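PDB 1VGM: 378aa long hypothetical citrate synthase from Sulfolobus tokodaii, which belongs to the citrate synthase family and forms a mainly helical assembly of two subunits. Local coordinates for residues 347-350 with 351-355; 241-244 with 245-249; 36-39 with 40-44; 135-139 with 140-144. All blocks are in the same frame, centred on the assembly; numbering follows the deposited sequence.

Contact 1: residues 347-350 with 351-355; sequences IIEY and VEEQH
Over one face of the Tyr350 ring sits the backbone of the helix end: Gln354 O lies 3.8 Å above the ring plane, displaced toward the rim, with His355 CA beside it. The ring reaches there because CG stands anti to the backbone N (chi1 -166°). Its surroundings are tight, with Leu194 and Ser197 of helix 188-197 against the Tyr350 side chain and Tyr350 OH bonded to Arg356 O. Val351 CG2, beside its own backbone N, lies 3.1 Å from Ile347 O. All this is the last two turns of helix 331-353. Regular i to i+4 bonds run up to Glu353 N, and the final one, Gln354 N to Tyr350 O at 2.9 Å, comes from well above the carbonyl plane, as the chain departs from helical geometry at Gln354. Toward solvent the packing loosens at Glu352 and Glu353. Glu352 runs side by side with the buried Ile348, Ile348 CG2 3.6 Å from Glu352 CD, while Glu352 OE2 turns to Asn117. Glu353 is exposed, its OE2 5.4 Å from Glu349 OE1. The buried Glu349 carboxylate is instead engaged by a salt bridge to Lys15 and hydrogen bonds from Gly18 and Thr17, which probably steady its negative charge.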
loop_
_atom_site.group_PDB
_atom_site.type_symbol
_atom_site.label_atom_id
_atom_site.label_comp_id
_atom_site.label_asym_id
_atom_site.label_seq_id
_atom_site.Cartn_x
_atom_site.Cartn_y
_atom_site.Cartn_z
ATOM N N ILE A 347 -5.546 11.822 -3.977
ATOM C CA ILE A 347 -5.062 11.915 -2.605
ATOM C C ILE A 347 -4.848 13.370 -2.184
ATOM O O ILE A 347 -4.952 13.700 -1.001
ATOM C CB ILE A 347 -3.737 11.110 -2.384
ATOM C CG1 ILE A 347 -2.659 11.558 -3.372
ATOM C CG2 ILE A 347 -4.008 9.617 -2.531
ATOM C CD1 ILE A 347 -1.323 10.841 -3.195
ATOM N N ILE A 348 -4.561 14.241 -3.147
ATOM C CA ILE A 348 -4.445 15.666 -2.861
ATOM C C ILE A 348 -5.820 16.235 -2.521
ATOM O O ILE A 348 -5.963 16.998 -1.564
ATOM C CB ILE A 348 -3.845 16.441 -4.070
ATOM C CG1 ILE A 348 -2.374 16.066 -4.243
ATOM C CG2 ILE A 348 -3.943 17.943 -3.841
ATOM C CD1 ILE A 348 -1.702 16.742 -5.417
ATOM N N GLU A 349 -6.834 15.860 -3.299
ATOM C CA GLU A 349 -8.214 16.205 -2.960
ATOM C C GLU A 349 -8.534 15.735 -1.554
ATOM O O GLU A 349 -9.039 16.502 -0.731
ATOM C CB GLU A 349 -9.193 15.550 -3.938
ATOM C CG GLU A 349 -9.588 16.424 -5.108
ATOM C CD GLU A 349 -10.665 15.795 -5.972
ATOM O OE1 GLU A 349 -11.342 16.550 -6.703
ATOM O OE2 GLU A 349 -10.834 14.556 -5.928
ATOM N N TYR A 350 -8.246 14.466 -1.282
ATOM C CA TYR A 350 -8.567 13.882 0.014
ATOM C C TYR A 350 -7.875 14.632 1.146
ATOM O O TYR A 350 -8.519 15.038 2.115
ATOM C CB TYR A 350 -8.161 12.409 0.073
ATOM C CG TYR A 350 -8.782 11.686 1.251
ATOM C CD1 TYR A 350 -10.127 11.318 1.231
ATOM C CD2 TYR A 350 -8.035 11.385 2.390
ATOM C CE1 TYR A 350 -10.719 10.662 2.315
ATOM C CE2 TYR A 350 -8.620 10.729 3.485
ATOM C CZ TYR A 350 -9.964 10.373 3.436
ATOM O OH TYR A 350 -10.565 9.741 4.503
ATOM N N VAL A 351 -6.561 14.805 1.028
ATOM C CA VAL A 351 -5.796 15.383 2.123
ATOM C C VAL A 351 -6.149 16.858 2.297
ATOM O O VAL A 351 -6.378 17.313 3.413
ATOM C CB VAL A 351 -4.270 15.237 1.902
ATOM C CG1 VAL A 351 -3.511 15.988 2.987
ATOM C CG2 VAL A 351 -3.887 13.780 1.930
ATOM N N GLU A 352 -6.219 17.608 1.201
ATOM C CA GLU A 352 -6.446 19.052 1.323
ATOM C C GLU A 352 -7.887 19.441 1.631
ATOM O O GLU A 352 -8.128 20.460 2.297
ATOM C CB GLU A 352 -5.986 19.773 0.066
ATOM C CG GLU A 352 -4.500 19.625 -0.184
ATOM C CD GLU A 352 -4.027 20.495 -1.325
ATOM O OE1 GLU A 352 -4.890 21.057 -2.026
ATOM O OE2 GLU A 352 -2.799 20.615 -1.516
ATOM N N GLU A 353 -8.841 18.637 1.175
ATOM C CA GLU A 353 -10.240 19.057 1.238
ATOM C C GLU A 353 -11.202 18.138 1.994
ATOM O O GLU A 353 -12.312 18.563 2.346
ATOM C CB GLU A 353 -10.774 19.272 -0.172
ATOM C CG GLU A 353 -10.123 20.419 -0.948
ATOM C CD GLU A 353 -10.669 20.547 -2.373
ATOM O OE1 GLU A 353 -11.900 20.699 -2.527
ATOM O OE2 GLU A 353 -9.873 20.499 -3.340
ATOM N N GLN A 354 -10.815 16.885 2.228
ATOM C CA GLN A 354 -11.748 15.921 2.802
ATOM C C GLN A 354 -11.147 15.015 3.872
ATOM O O GLN A 354 -11.630 13.897 4.067
ATOM C CB GLN A 354 -12.323 15.022 1.714
ATOM C CG GLN A 354 -12.945 15.727 0.541
ATOM C CD GLN A 354 -13.397 14.755 -0.527
ATOM O OE1 GLN A 354 -14.316 13.961 -0.312
ATOM N NE2 GLN A 354 -12.749 14.807 -1.689
ATOM N N HIS A 355 -10.102 15.463 4.555
ATOM C CA HIS A 355 -9.269 14.509 5.262
ATOM C C HIS A 355 -9.942 13.950 6.496
ATOM O O HIS A 355 -10.536 14.680 7.286
ATOM C CB HIS A 355 -7.934 15.104 5.687
ATOM C CG HIS A 355 -7.096 14.136 6.461
ATOM N ND1 HIS A 355 -7.128 14.063 7.837
ATOM C CD2 HIS A 355 -6.300 13.121 6.049
ATOM C CE1 HIS A 355 -6.393 13.042 8.240
ATOM N NE2 HIS A 355 -5.880 12.452 7.176
#

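Contact 2: residues 241-244 with 245-249; sequences KWFE and EKIIK
With CG anti to the backbone N in both Trp242 (chi1 -178°) and Phe243 (chi1 -170°), the two rings lean along helix 239-249 toward the next turn, where Ile247 and Lys246 receive them. Ile247 CB stands 4.3 Å from the centroid of the Phe243 ring, almost exactly on its normal, a CH-pi contact over the face. CD1 of the same isoleucine wedges between the two aromatics, 3.3 Å from both Trp242 CZ3 and Phe243 CD2, so packing is close here. Lys246, bent at chi2, lays its CG across the five-membered ring of Trp242, 3.9 Å from the centroid in a second CH-pi contact; its NZ makes a weak salt bridge with Glu245 OE1. Ile248 CD1 touches Phe243 CE1 at 3.7 Å. Beneath the rings the backbone widens into a pi-type turn. Phe243 O takes two N-H groups, Ile247 N from above the carbonyl plane and Ile248 N within it at 3.1 Å, and Lys249 N then bonds Glu244 O at 2.8 Å, an i to i+5 step. The charged ends of Lys241, Glu244 and Lys249 occupy the exposed side. The aromatic side is covered by helix 284-304, through Ile296, Leu299, Thr303 and Phe304, and by helix 222-233, whose Glu232 accepts the Trp242 NE1 hydrogen bond.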
loop_
_atom_site.group_PDB
_atom_site.type_symbol
_atom_site.label_atom_id
_atom_site.label_comp_id
_atom_site.label_asym_id
_atom_site.label_seq_id
_atom_site.Cartn_x
_atom_site.Cartn_y
_atom_site.Cartn_z
ATOM N N LYS A 241 -13.050 -19.885 -35.302
ATOM C CA LYS A 241 -12.838 -21.152 -34.615
ATOM C C LYS A 241 -12.570 -20.938 -33.120
ATOM O O LYS A 241 -13.169 -21.608 -32.273
ATOM C CB LYS A 241 -11.668 -21.890 -35.265
ATOM C CG LYS A 241 -11.239 -23.166 -34.560
ATOM C CD LYS A 241 -10.020 -23.778 -35.241
ATOM C CE LYS A 241 -9.799 -25.223 -34.811
ATOM N NZ LYS A 241 -8.917 -25.953 -35.776
ATOM N N TRP A 242 -11.671 -20.006 -32.806
ATOM C CA TRP A 242 -11.253 -19.739 -31.428
ATOM C C TRP A 242 -12.427 -19.245 -30.583
ATOM O O TRP A 242 -12.651 -19.712 -29.467
ATOM C CB TRP A 242 -10.136 -18.688 -31.417
ATOM C CG TRP A 242 -9.600 -18.366 -30.058
ATOM C CD1 TRP A 242 -8.526 -18.944 -29.444
ATOM C CD2 TRP A 242 -10.092 -17.365 -29.154
ATOM N NE1 TRP A 242 -8.317 -18.361 -28.213
ATOM C CE2 TRP A 242 -9.265 -17.391 -28.011
ATOM C CE3 TRP A 242 -11.140 -16.437 -29.207
ATOM C CZ2 TRP A 242 -9.450 -16.523 -26.926
ATOM C CZ3 TRP A 242 -11.325 -15.571 -28.125
ATOM C CH2 TRP A 242 -10.482 -15.624 -27.003
ATOM N N PHE A 243 -13.172 -18.293 -31.128
ATOM C CA PHE A 243 -14.311 -17.711 -30.429
ATOM C C PHE A 243 -15.345 -18.770 -30.060
ATOM O O PHE A 243 -15.840 -18.795 -28.931
ATOM C CB PHE A 243 -14.959 -16.636 -31.310
ATOM C CG PHE A 243 -15.980 -15.806 -30.598
ATOM C CD1 PHE A 243 -17.307 -16.215 -30.535
ATOM C CD2 PHE A 243 -15.622 -14.602 -30.002
ATOM C CE1 PHE A 243 -18.261 -15.437 -29.876
ATOM C CE2 PHE A 243 -16.569 -13.816 -29.339
ATOM C CZ PHE A 243 -17.888 -14.229 -29.281
ATOM N N GLU A 244 -15.686 -19.634 -31.013
ATOM C CA GLU A 244 -16.705 -20.652 -30.770
ATOM C C GLU A 244 -16.202 -21.636 -29.709
ATOM O O GLU A 244 -16.947 -22.044 -28.820
ATOM C CB GLU A 244 -17.041 -21.401 -32.068
ATOM C CG GLU A 244 -17.999 -22.588 -31.883
ATOM C CD GLU A 244 -19.422 -22.165 -31.531
ATOM O OE1 GLU A 244 -20.195 -23.011 -31.019
ATOM O OE2 GLU A 244 -19.770 -20.994 -31.771
ATOM N N GLU A 245 -14.928 -21.998 -29.802
ATOM C CA GLU A 245 -14.351 -22.997 -28.911
ATOM C C GLU A 245 -14.199 -22.467 -27.486
ATOM O O GLU A 245 -14.681 -23.076 -26.531
ATOM C CB GLU A 245 -12.992 -23.449 -29.446
ATOM C CG GLU A 245 -12.298 -24.495 -28.590
ATOM C CD GLU A 245 -10.901 -24.816 -29.086
ATOM O OE1 GLU A 245 -10.018 -25.088 -28.245
ATOM O OE2 GLU A 245 -10.678 -24.802 -30.311
ATOM N N LYS A 246 -13.524 -21.333 -27.339
ATOM C CA LYS A 246 -13.182 -20.838 -26.012
ATOM C C LYS A 246 -14.347 -20.116 -25.353
ATOM O O LYS A 246 -14.590 -20.281 -24.157
ATOM C CB LYS A 246 -11.977 -19.902 -26.094
ATOM C CG LYS A 246 -10.687 -20.604 -26.476
ATOM C CD LYS A 246 -10.278 -21.622 -25.419
ATOM C CE LYS A 246 -8.767 -21.854 -25.403
ATOM N NZ LYS A 246 -8.314 -22.791 -26.471
ATOM N N ILE A 247 -15.071 -19.321 -26.134
ATOM C CA ILE A 247 -16.066 -18.417 -25.570
ATOM C C ILE A 247 -17.483 -18.986 -25.577
ATOM O O ILE A 247 -18.165 -18.958 -24.552
ATOM C CB ILE A 247 -16.048 -17.061 -26.301
ATOM C CG1 ILE A 247 -14.681 -16.407 -26.108
ATOM C CG2 ILE A 247 -17.138 -16.148 -25.755
ATOM C CD1 ILE A 247 -14.455 -15.216 -26.989
ATOM N N ILE A 248 -17.926 -19.509 -26.719
ATOM C CA ILE A 248 -19.271 -20.078 -26.814
ATOM C C ILE A 248 -19.374 -21.458 -26.160
ATOM O O ILE A 248 -20.214 -21.674 -25.291
ATOM C CB ILE A 248 -19.740 -20.197 -28.278
ATOM C CG1 ILE A 248 -19.709 -18.820 -28.953
ATOM C CG2 ILE A 248 -21.157 -20.773 -28.324
ATOM C CD1 ILE A 248 -20.692 -17.810 -28.376
ATOM N N LYS A 249 -18.525 -22.390 -26.576
ATOM C CA LYS A 249 -18.549 -23.731 -26.005
ATOM C C LYS A 249 -17.867 -23.803 -24.642
ATOM O O LYS A 249 -18.397 -24.408 -23.714
ATOM C CB LYS A 249 -17.892 -24.728 -26.959
ATOM C CG LYS A 249 -18.698 -24.989 -28.218
ATOM C CD LYS A 249 -18.080 -26.108 -29.039
ATOM C CE LYS A 249 -18.210 -27.444 -28.328
ATOM N NZ LYS A 249 -17.413 -28.508 -29.003
#

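Contact 3: residues 36-39 with 40-44; sequences INDL and VNYAS
Asp38 and Tyr42 meet one turn apart at the edge of the ring: Asp38 OD1 lies in the ring plane, 3.7 Å from Tyr42 CE1, with carboxylate and ring planes 32° apart. Tyr42 CG stands anti to its own carbonyl carbon (chi1 -55°), which lays the ring back over the preceding turn, CD1 3.5 Å from Asp38 O. One face of the ring carries the neighbouring Asn41 CB over its centre. Next to this pair, water binds the polar ends together. One molecule donates to Asp38 OD1 and to Asn41 OD1, the latter at 2.8 Å, and another donates to Asn37 OD1 at 2.6 Å and only weakly to Asn41 OD1. These waters give Asn41 OD1 donors, although it sits 2.9 Å from Asn37 O, an acceptor like itself. The scaffold is the short helix 36-42, which follows strand 34-35 of the small antiparallel sheet directly, with Asp35 OD1 accepting a hydrogen bond from Asn37 N at its start. Its i to i+4 bonds are fairly regular until Ala43 N reaches Leu39 O from above the carbonyl plane, with Ala43 already departing from helical geometry. Ser44 then acts as N-cap of helix 45-54, and its OG also bonds Glu47. On the side facing helix 168-180, Ile36 CG1 and Val40 CG2 pack at 4.3 Å, both side chains touching Ile179, while Ile271 of helix 267-280 meets Val40. Further out, Phe372 of the second subunit packs on Asp38, Leu39 and Ala43.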
loop_
_atom_site.group_PDB
_atom_site.type_symbol
_atom_site.label_atom_id
_atom_site.label_comp_id
_atom_site.label_asym_id
_atom_site.label_seq_id
_atom_site.Cartn_x
_atom_site.Cartn_y
_atom_site.Cartn_z
ATOM N N ILE A 36 -13.353 13.281 -23.002
ATOM C CA ILE A 36 -12.049 12.651 -23.176
ATOM C C ILE A 36 -11.579 12.727 -24.632
ATOM O O ILE A 36 -10.377 12.775 -24.902
ATOM C CB ILE A 36 -12.067 11.160 -22.709
ATOM C CG1 ILE A 36 -10.695 10.526 -22.938
ATOM C CG2 ILE A 36 -13.121 10.381 -23.458
ATOM C CD1 ILE A 36 -9.839 10.511 -21.713
ATOM N N ASN A 37 -12.529 12.751 -25.561
ATOM C CA ASN A 37 -12.216 12.855 -26.984
ATOM C C ASN A 37 -11.548 14.191 -27.322
ATOM O O ASN A 37 -10.607 14.236 -28.114
ATOM C CB ASN A 37 -13.493 12.691 -27.823
ATOM C CG ASN A 37 -14.002 11.252 -27.852
ATOM O OD1 ASN A 37 -13.555 10.443 -28.659
ATOM N ND2 ASN A 37 -14.943 10.936 -26.970
ATOM N N ASP A 38 -12.033 15.278 -26.727
ATOM C CA ASP A 38 -11.451 16.597 -26.983
ATOM C C ASP A 38 -10.045 16.679 -26.408
ATOM O O ASP A 38 -9.124 17.215 -27.042
ATOM C CB ASP A 38 -12.320 17.695 -26.365
ATOM C CG ASP A 38 -13.639 17.858 -27.083
ATOM O OD1 ASP A 38 -13.683 17.586 -28.300
ATOM O OD2 ASP A 38 -14.632 18.253 -26.438
ATOM N N LEU A 39 -9.884 16.150 -25.198
ATOM C CA LEU A 39 -8.585 16.176 -24.533
ATOM C C LEU A 39 -7.524 15.420 -25.324
ATOM O O LEU A 39 -6.432 15.937 -25.548
ATOM C CB LEU A 39 -8.710 15.602 -23.117
ATOM C CG LEU A 39 -9.651 16.439 -22.242
ATOM C CD1 LEU A 39 -9.810 15.803 -20.880
ATOM C CD2 LEU A 39 -9.108 17.860 -22.116
ATOM N N VAL A 40 -7.848 14.205 -25.758
ATOM C CA VAL A 40 -6.939 13.426 -26.589
ATOM C C VAL A 40 -6.678 14.139 -27.921
ATOM O O VAL A 40 -5.526 14.322 -28.319
ATOM C CB VAL A 40 -7.504 11.992 -26.870
ATOM C CG1 VAL A 40 -6.720 11.326 -27.998
ATOM C CG2 VAL A 40 -7.417 11.124 -25.596
ATOM N N ASN A 41 -7.749 14.537 -28.606
ATOM C CA ASN A 41 -7.615 15.102 -29.945
ATOM C C ASN A 41 -6.915 16.460 -29.964
ATOM O O ASN A 41 -6.178 16.757 -30.895
ATOM C CB ASN A 41 -8.990 15.238 -30.603
ATOM C CG ASN A 41 -9.566 13.904 -31.019
ATOM O OD1 ASN A 41 -10.778 13.695 -30.960
ATOM N ND2 ASN A 41 -8.697 12.992 -31.449
ATOM N N TYR A 42 -7.155 17.290 -28.955
ATOM C CA TYR A 42 -6.811 18.703 -29.074
ATOM C C TYR A 42 -5.894 19.206 -27.968
ATOM O O TYR A 42 -5.437 20.346 -27.999
ATOM C CB TYR A 42 -8.085 19.550 -29.125
ATOM C CG TYR A 42 -9.032 19.124 -30.221
ATOM C CD1 TYR A 42 -10.342 18.746 -29.929
ATOM C CD2 TYR A 42 -8.604 19.049 -31.551
ATOM C CE1 TYR A 42 -11.202 18.294 -30.930
ATOM C CE2 TYR A 42 -9.457 18.598 -32.560
ATOM C CZ TYR A 42 -10.750 18.218 -32.242
ATOM O OH TYR A 42 -11.573 17.723 -33.226
ATOM N N ALA A 43 -5.605 18.350 -26.995
ATOM C CA ALA A 43 -4.760 18.750 -25.873
ATOM C C ALA A 43 -3.555 17.816 -25.745
ATOM O O ALA A 43 -2.995 17.376 -26.751
ATOM C CB ALA A 43 -5.586 18.757 -24.576
ATOM N N SER A 44 -3.155 17.516 -24.515
ATOM C CA SER A 44 -1.932 16.764 -24.278
ATOM C C SER A 44 -1.859 16.364 -22.807
ATOM O O SER A 44 -2.590 16.896 -21.978
ATOM C CB SER A 44 -0.714 17.615 -24.641
ATOM O OG SER A 44 -0.556 18.673 -23.713
HETATM O O HOH W 1 -12.314 10.684 -30.910
HETATM O O HOH W 2 -12.764 15.517 -30.171
#

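Contact 4: residues 135-139 with 140-144; sequences IYRAK and EGLKP
The Tyr136 ring is met obliquely from two directions, by Glu140 CG 3.6 Å from its CE1 and by Leu142 CD2 4.1 Å from its CE2. The Arg137 guanidinium has Lys143 O at its edge, while Leu142 CB approaches it obliquely. Both groups frame a Schellman motif that closes helix 117-139. Gly141, with positive phi, is its C-prime residue: Leu142 N bonds Arg137 O at 2.7 Å, and Gly141 N bonds Ala138 O at 3.0 Å from far above the carbonyl plane. Glu140 N is held by Tyr136 O and, weakly, by Arg137 O. Glu140 CG, anti to the carbonyl carbon (chi1 -66°), lies against the ring; the bend at chi2 then turns the carboxylate, whose OE1 bonds Tyr329 OH. Lys139 NZ bonds Arg89 O and Cys91 O, and its charge also meets Tyr329 in a cation-pi contact. Arg137, extended from CG to NE, runs alongside Lys143 and ties the outgoing loop to the helix, its NE held by Ala160 O. Arg137 NH1 and Lys143 NZ stay 5.0 Å apart, and the Arg137 NH1 to Lys143 O bond is 2.8 Å long, lying in the carbonyl plane but 23° out of the guanidinium plane.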
loop_
_atom_site.group_PDB
_atom_site.type_symbol
_atom_site.label_atom_id
_atom_site.label_comp_id
_atom_site.label_asym_id
_atom_site.label_seq_id
_atom_site.Cartn_x
_atom_site.Cartn_y
_atom_site.Cartn_z
ATOM N N ILE A 135 12.820 0.179 -15.681
ATOM C CA ILE A 135 12.313 -1.161 -15.428
ATOM C C ILE A 135 12.351 -1.987 -16.704
ATOM O O ILE A 135 12.850 -3.110 -16.697
ATOM C CB ILE A 135 10.859 -1.137 -14.891
ATOM C CG1 ILE A 135 10.851 -0.578 -13.467
ATOM C CG2 ILE A 135 10.273 -2.556 -14.921
ATOM C CD1 ILE A 135 9.488 -0.564 -12.820
ATOM N N TYR A 136 11.826 -1.437 -17.798
ATOM C CA TYR A 136 11.982 -2.086 -19.100
ATOM C C TYR A 136 13.448 -2.419 -19.366
ATOM O O TYR A 136 13.782 -3.537 -19.760
ATOM C CB TYR A 136 11.448 -1.194 -20.226
ATOM C CG TYR A 136 11.873 -1.638 -21.609
ATOM C CD1 TYR A 136 11.387 -2.823 -22.166
ATOM C CD2 TYR A 136 12.784 -0.882 -22.350
ATOM C CE1 TYR A 136 11.803 -3.249 -23.429
ATOM C CE2 TYR A 136 13.205 -1.292 -23.613
ATOM C CZ TYR A 136 12.713 -2.476 -24.143
ATOM O OH TYR A 136 13.152 -2.877 -25.379
ATOM N N ARG A 137 14.325 -1.447 -19.152
ATOM C CA ARG A 137 15.722 -1.627 -19.504
ATOM C C ARG A 137 16.375 -2.719 -18.660
ATOM O O ARG A 137 17.084 -3.575 -19.192
ATOM C CB ARG A 137 16.472 -0.307 -19.345
ATOM C CG ARG A 137 16.270 0.623 -20.528
ATOM C CD ARG A 137 16.894 1.981 -20.300
ATOM N NE ARG A 137 16.967 2.721 -21.551
ATOM C CZ ARG A 137 17.839 2.482 -22.524
ATOM N NH1 ARG A 137 18.858 1.658 -22.330
ATOM N NH2 ARG A 137 17.688 3.074 -23.697
ATOM N N ALA A 138 16.125 -2.694 -17.353
ATOM C CA ALA A 138 16.632 -3.725 -16.452
ATOM C C ALA A 138 16.187 -5.130 -16.859
ATOM O O ALA A 138 16.980 -6.069 -16.837
ATOM C CB ALA A 138 16.184 -3.431 -15.024
ATOM N N LYS A 139 14.921 -5.282 -17.226
ATOM C CA LYS A 139 14.399 -6.613 -17.528
ATOM C C LYS A 139 14.964 -7.143 -18.834
ATOM O O LYS A 139 14.992 -8.354 -19.052
ATOM C CB LYS A 139 12.870 -6.595 -17.603
ATOM C CG LYS A 139 12.190 -6.506 -16.242
ATOM C CD LYS A 139 10.674 -6.610 -16.359
ATOM C CE LYS A 139 10.249 -8.008 -16.786
ATOM N NZ LYS A 139 10.644 -9.064 -15.800
ATOM N N GLU A 140 15.420 -6.237 -19.696
ATOM C CA GLU A 140 16.028 -6.635 -20.965
ATOM C C GLU A 140 17.550 -6.648 -20.866
ATOM O O GLU A 140 18.248 -6.854 -21.867
ATOM C CB GLU A 140 15.591 -5.685 -22.091
ATOM C CG GLU A 140 14.107 -5.758 -22.429
ATOM C CD GLU A 140 13.651 -7.145 -22.850
ATOM O OE1 GLU A 140 12.447 -7.449 -22.701
ATOM O OE2 GLU A 140 14.490 -7.932 -23.335
ATOM N N GLY A 141 18.059 -6.427 -19.658
ATOM C CA GLY A 141 19.497 -6.376 -19.461
ATOM C C GLY A 141 20.161 -5.257 -20.236
ATOM O O GLY A 141 21.325 -5.357 -20.613
ATOM N N LEU A 142 19.423 -4.181 -20.473
ATOM C CA LEU A 142 19.985 -2.999 -21.098
ATOM C C LEU A 142 20.583 -2.078 -20.032
ATOM O O LEU A 142 20.405 -2.303 -18.835
ATOM C CB LEU A 142 18.889 -2.276 -21.881
ATOM C CG LEU A 142 18.621 -2.682 -23.338
ATOM C CD1 LEU A 142 19.017 -4.123 -23.583
ATOM C CD2 LEU A 142 17.150 -2.472 -23.653
ATOM N N LYS A 143 21.291 -1.041 -20.455
ATOM C CA LYS A 143 21.856 -0.106 -19.491
ATOM C C LYS A 143 20.829 0.936 -19.040
ATOM O O LYS A 143 19.893 1.267 -19.773
ATOM C CB LYS A 143 23.091 0.581 -20.085
ATOM C CG LYS A 143 22.886 2.023 -20.475
ATOM C CD LYS A 143 22.593 2.143 -21.943
ATOM C CE LYS A 143 23.557 3.100 -22.621
ATOM N NZ LYS A 143 23.247 3.172 -24.078
ATOM N N PRO A 144 20.992 1.461 -17.818
ATOM C CA PRO A 144 20.092 2.519 -17.357
ATOM C C PRO A 144 20.175 3.753 -18.249
ATOM O O PRO A 144 21.236 4.065 -18.804
ATOM C CB PRO A 144 20.566 2.799 -15.930
ATOM C CG PRO A 144 21.973 2.338 -15.906
ATOM C CD PRO A 144 22.031 1.151 -16.819
#

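In the fold
From the N terminus, contact 3 comes first, where helix 36-42 leaves the small sheet and turns into helix 45-54. Contact 4 ends helix 117-139 and starts the loop to helix 153-162. Contact 2 lies within helix 239-249, and contact 1 finishes helix 331-353. Each is a single continuous piece of chain, so none closes a long loop; they follow in series, without nesting or crossing. Contacts 1 and 2 lie on opposite sides of the chain's centre, their centres 47 Å apart; contacts 1 and 3 are 27 Å apart between centres. Contacts 1 and 3 also reach the second subunit, whereas 2 and 4 pack within their own chain.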